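Local coordinates for octaprenyl-diphosphate synthase (Roseobacter denitrificans, PDB 4JXN), which probably extends farnesyl diphosphate with five isopentenyl units, using magnesium, to make octaprenyl diphosphate, the side-chain precursor of isoprenoid quinones, at residues 217-222 and 296-301; 305-310 and 324-329. All coordinates share one frame; numbering follows the deposited sequence.

Contact 1 (217-222 and 296-301); sequences FQIVDD and SVVART
Ile219 and Ala299 mark the register of two nearly antiparallel helix segments, their CA atoms 5.7 Å apart. The short axes of 217-222 and 296-301 approach to 8.9 Å at a signed crossing angle of -157°, and the CB of Ala299 points toward the other helix. In the all-helical prenyl synthase fold, 217-222 opens the second aspartate-rich motif of the family (FQxxDDxxD), and this contact packs helix 291-309 against the helix that carries it. No hydrogen bond crosses the interface; the contact is wholly apolar, and Ile219 takes part in two of its three touches, one with each branch. CG2, standing anti to the backbone N, meets the methyl of Ala299 (Ile219 CG2 to Ala299 CB 3.6 Å). The other branch ends in Ile219 CD1, which reaches Val298 CG1 at 3.7 Å, the two side chains crossing at about a right angle. Val220 adds a looser touch, its CG2 4.4 Å from Ala299 CB, and also packs on Val330 of helix 317-330. Gln218 and Asp222 take no part in the interface and bond to each other: Gln218 NE2 donates to Asp222 OD1 at 2.9 Å with an N-H...O angle of 152°, while Gln218 OE1 is hydrogen-bonded to Thr181 OG1. NE2 facing a carboxylate oxygen supports this way round for the amide, and the bond should help to orient the Asp222 carboxylate. Asp222 OD1 lies almost in the amide plane of Gln218, whereas NE2 sits 40° out of the carboxylate plane of Asp222.

Contact 2 (305-310 and 324-329); sequences RAKAAL and DLADYV
Ala326 faces the neighbouring helix with its methyl, and its CA is 6.4 Å from the CA of Lys307, the nearest such pair. On one flank Ala326 CB meets Ala306 CB at 4.3 Å. On another it lies against the aliphatic part of Lys307: the distance from Ala326 CB to Lys307 CG, 3.2 Å, is shorter than normal van der Waals contact and so doubtful in detail, but Lys307 CD at 3.9 Å from Ala326 CB confirms that the methylene chain runs beside the alanine. Next comes Asp327, which takes the end of that chain. Lys307 bends at chi3 (79°), turning CE and NZ toward the carboxylate, and the two side chains cross at about a right angle. Lys307 NZ donates to Asp327 OD1 at 2.8 Å, where OD1 accepts on its syn lone pair, on the side of OD2; a weak second bond joins Lys307 NZ to Asp327 OD2 at 3.3 Å within the same salt bridge. The axes of 305-309 and 324-329 run 9.2 Å apart at 176°, and only a short connection separates helices 291-309 and 317-330, which together indicate an antiparallel helical hairpin at the C-terminal end of the prenyl synthase fold. With an alanine in place of Lys307 the chain beyond CB is gone, which would probably leave Asp327 without this cationic mate and open a gap on one side of the Ala326 methyl. Further along, Tyr328 stacks its ring on His12 instead, while Val329 packs on Leu213 of helix 200-224.

Overall arrangement
Helix 291-309 supplies one side of both contacts: its earlier turns meet helix 200-224 in contact 1, its last turns meet helix 317-330 in contact 2. The centres lie about 12 Å apart, and the remaining two helices also touch. Val220 CG2 is 3.5 Å from Val329 O, and Phe217 CA is 3.6 Å from Val329 CG1, so the three helices pack mutually. Contact 1 is the one tied to the active site by sequence, since Asp221 and Asp222 belong to an aspartate-rich motif that in this family typically binds diphosphate through magnesium. Neither of their side chains contacts 296-301, so the apolar contact does not engage these carboxylates.

Contact 1 (217-222 and 296-301)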
# COMPACT_ATOMS: atom_id res chain seq x y z
N PHE A 217 -14.79 3.74 20.09
CA PHE A 217 -13.40 3.38 20.41
C PHE A 217 -12.43 4.58 20.35
O PHE A 217 -11.60 4.76 21.24
CB PHE A 217 -12.94 2.29 19.45
CG PHE A 217 -11.59 1.72 19.76
CD1 PHE A 217 -11.47 0.63 20.61
CD2 PHE A 217 -10.44 2.26 19.19
CE1 PHE A 217 -10.22 0.09 20.89
CE2 PHE A 217 -9.19 1.73 19.46
CZ PHE A 217 -9.08 0.64 20.31
N GLN A 218 -12.54 5.37 19.27
CA GLN A 218 -11.65 6.49 18.99
C GLN A 218 -11.98 7.69 19.85
O GLN A 218 -11.08 8.44 20.24
CB GLN A 218 -11.76 6.90 17.52
CG GLN A 218 -10.88 8.07 17.11
CD GLN A 218 -9.42 7.79 17.35
OE1 GLN A 218 -8.85 6.88 16.76
NE2 GLN A 218 -8.79 8.56 18.24
N ILE A 219 -13.26 7.93 20.10
CA ILE A 219 -13.64 9.02 20.99
C ILE A 219 -13.15 8.75 22.40
O ILE A 219 -12.71 9.67 23.09
CB ILE A 219 -15.16 9.27 20.99
CG1 ILE A 219 -15.56 9.93 19.68
CG2 ILE A 219 -15.59 10.17 22.16
CD1 ILE A 219 -17.00 9.64 19.30
N VAL A 220 -13.21 7.49 22.82
CA VAL A 220 -12.65 7.11 24.12
C VAL A 220 -11.16 7.49 24.16
O VAL A 220 -10.73 8.15 25.10
CB VAL A 220 -12.86 5.62 24.43
CG1 VAL A 220 -12.07 5.19 25.67
CG2 VAL A 220 -14.35 5.33 24.63
N ASP A 221 -10.40 7.12 23.14
CA ASP A 221 -8.97 7.49 23.06
C ASP A 221 -8.82 8.99 23.23
O ASP A 221 -8.04 9.46 24.05
CB ASP A 221 -8.34 7.07 21.72
CG ASP A 221 -7.73 5.66 21.75
OD1 ASP A 221 -8.07 4.84 22.63
OD2 ASP A 221 -6.91 5.37 20.86
N ASP A 222 -9.58 9.74 22.43
CA ASP A 222 -9.59 11.20 22.48
C ASP A 222 -9.79 11.72 23.90
O ASP A 222 -9.08 12.63 24.36
CB ASP A 222 -10.71 11.72 21.59
CG ASP A 222 -10.41 11.58 20.11
OD1 ASP A 222 -9.35 11.01 19.75
OD2 ASP A 222 -11.24 12.04 19.29
N SER A 296 -17.76 12.57 26.28
CA SER A 296 -18.14 11.35 26.96
C SER A 296 -19.53 10.89 26.52
O SER A 296 -19.77 9.70 26.36
CB SER A 296 -18.15 11.57 28.48
OG SER A 296 -16.91 12.05 28.94
N VAL A 297 -20.44 11.84 26.33
CA VAL A 297 -21.82 11.54 25.97
C VAL A 297 -21.89 10.99 24.55
O VAL A 297 -22.65 10.06 24.28
CB VAL A 297 -22.72 12.79 26.14
CG1 VAL A 297 -24.05 12.65 25.42
CG2 VAL A 297 -22.96 13.06 27.63
N VAL A 298 -21.10 11.56 23.64
CA VAL A 298 -21.08 11.07 22.26
C VAL A 298 -20.50 9.66 22.22
O VAL A 298 -21.07 8.77 21.55
CB VAL A 298 -20.32 12.02 21.32
CG1 VAL A 298 -20.17 11.42 19.93
CG2 VAL A 298 -21.07 13.33 21.23
N ALA A 299 -19.41 9.45 22.95
CA ALA A 299 -18.88 8.10 23.15
C ALA A 299 -19.96 7.10 23.59
O ALA A 299 -20.17 6.07 22.94
CB ALA A 299 -17.75 8.11 24.17
N ARG A 300 -20.64 7.40 24.69
CA ARG A 300 -21.66 6.50 25.23
C ARG A 300 -22.81 6.26 24.23
O ARG A 300 -23.36 5.14 24.14
CB ARG A 300 -22.18 7.04 26.56
CG ARG A 300 -21.14 6.99 27.68
CD ARG A 300 -21.76 7.30 29.04
NE ARG A 300 -21.87 8.74 29.27
CZ ARG A 300 -20.98 9.48 29.94
NH1 ARG A 300 -19.91 8.92 30.49
NH2 ARG A 300 -21.18 10.79 30.07
N THR A 301 -23.15 7.29 23.46
CA THR A 301 -24.27 7.26 22.52
C THR A 301 -23.98 6.36 21.31
O THR A 301 -24.84 5.60 20.85
CB THR A 301 -24.61 8.69 22.07
OG1 THR A 301 -25.17 9.41 23.18
CG2 THR A 301 -25.59 8.70 20.92

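Contact 2 (305-310 and 324-329)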
# COMPACT_ATOMS: atom_id res chain seq x y z
N ARG A 305 -25.58 2.80 20.22
CA ARG A 305 -25.93 2.60 18.82
C ARG A 305 -25.39 1.29 18.29
O ARG A 305 -26.08 0.58 17.56
CB ARG A 305 -25.41 3.76 17.96
CG ARG A 305 -25.90 3.74 16.53
CD ARG A 305 -25.58 5.01 15.78
NE ARG A 305 -24.17 5.12 15.40
CZ ARG A 305 -23.63 4.66 14.27
NH1 ARG A 305 -22.34 4.84 14.04
NH2 ARG A 305 -24.36 4.01 13.36
N ALA A 306 -24.15 0.96 18.66
CA ALA A 306 -23.56 -0.32 18.27
C ALA A 306 -24.46 -1.45 18.74
O ALA A 306 -24.87 -2.30 17.95
CB ALA A 306 -22.17 -0.47 18.86
N LYS A 307 -24.79 -1.46 20.02
CA LYS A 307 -25.59 -2.54 20.58
C LYS A 307 -26.97 -2.64 19.95
O LYS A 307 -27.46 -3.72 19.69
CB LYS A 307 -25.73 -2.38 22.09
CG LYS A 307 -24.43 -2.06 22.79
CD LYS A 307 -24.70 -1.42 24.13
CE LYS A 307 -25.08 -2.45 25.17
NZ LYS A 307 -25.35 -1.83 26.49
N ALA A 308 -27.60 -1.50 19.73
CA ALA A 308 -28.92 -1.50 19.08
C ALA A 308 -28.85 -2.06 17.67
O ALA A 308 -29.78 -2.70 17.22
CB ALA A 308 -29.50 -0.09 19.05
N ALA A 309 -27.75 -1.82 16.98
CA ALA A 309 -27.60 -2.32 15.62
C ALA A 309 -27.61 -3.85 15.54
O ALA A 309 -27.87 -4.42 14.48
CB ALA A 309 -26.32 -1.77 14.99
N LEU A 310 -27.33 -4.52 16.66
CA LEU A 310 -27.44 -5.98 16.73
C LEU A 310 -28.87 -6.51 16.89
O LEU A 310 -29.10 -7.70 16.75
CB LEU A 310 -26.59 -6.50 17.88
CG LEU A 310 -25.09 -6.22 17.77
CD1 LEU A 310 -24.42 -6.37 19.13
CD2 LEU A 310 -24.43 -7.15 16.76
N ASP A 324 -21.46 -6.90 25.21
CA ASP A 324 -20.46 -6.68 26.25
C ASP A 324 -19.27 -5.86 25.74
O ASP A 324 -18.75 -5.01 26.46
CB ASP A 324 -19.96 -8.03 26.81
CG ASP A 324 -21.07 -8.85 27.48
OD1 ASP A 324 -22.09 -8.27 27.90
OD2 ASP A 324 -20.92 -10.09 27.59
N LEU A 325 -18.85 -6.12 24.51
CA LEU A 325 -17.74 -5.39 23.90
C LEU A 325 -18.08 -3.93 23.77
O LEU A 325 -17.22 -3.07 23.95
CB LEU A 325 -17.41 -5.97 22.51
CG LEU A 325 -16.21 -5.38 21.76
CD1 LEU A 325 -14.96 -5.26 22.63
CD2 LEU A 325 -15.92 -6.23 20.54
N ALA A 326 -19.34 -3.64 23.44
CA ALA A 326 -19.78 -2.25 23.28
C ALA A 326 -19.69 -1.50 24.61
O ALA A 326 -19.25 -0.35 24.66
CB ALA A 326 -21.20 -2.21 22.72
N ASP A 327 -20.07 -2.18 25.69
CA ASP A 327 -19.90 -1.65 27.05
C ASP A 327 -18.42 -1.58 27.46
O ASP A 327 -17.97 -0.58 28.02
CB ASP A 327 -20.70 -2.50 28.04
CG ASP A 327 -22.21 -2.44 27.80
OD1 ASP A 327 -22.73 -1.35 27.48
OD2 ASP A 327 -22.89 -3.49 27.94
N TYR A 328 -17.67 -2.64 27.18
CA TYR A 328 -16.23 -2.68 27.48
C TYR A 328 -15.46 -1.52 26.85
O TYR A 328 -14.57 -0.95 27.48
CB TYR A 328 -15.63 -4.01 27.00
CG TYR A 328 -14.15 -4.14 27.25
CD1 TYR A 328 -13.66 -4.63 28.46
CD2 TYR A 328 -13.22 -3.75 26.28
CE1 TYR A 328 -12.30 -4.73 28.69
CE2 TYR A 328 -11.86 -3.86 26.50
CZ TYR A 328 -11.40 -4.35 27.71
OH TYR A 328 -10.05 -4.46 27.94
N VAL A 329 -15.77 -1.17 25.61
CA VAL A 329 -15.07 -0.07 24.95
C VAL A 329 -15.25 1.25 25.71
O VAL A 329 -14.33 2.06 25.75
CB VAL A 329 -15.49 0.09 23.47
CG1 VAL A 329 -15.05 1.43 22.91
CG2 VAL A 329 -14.91 -1.04 22.63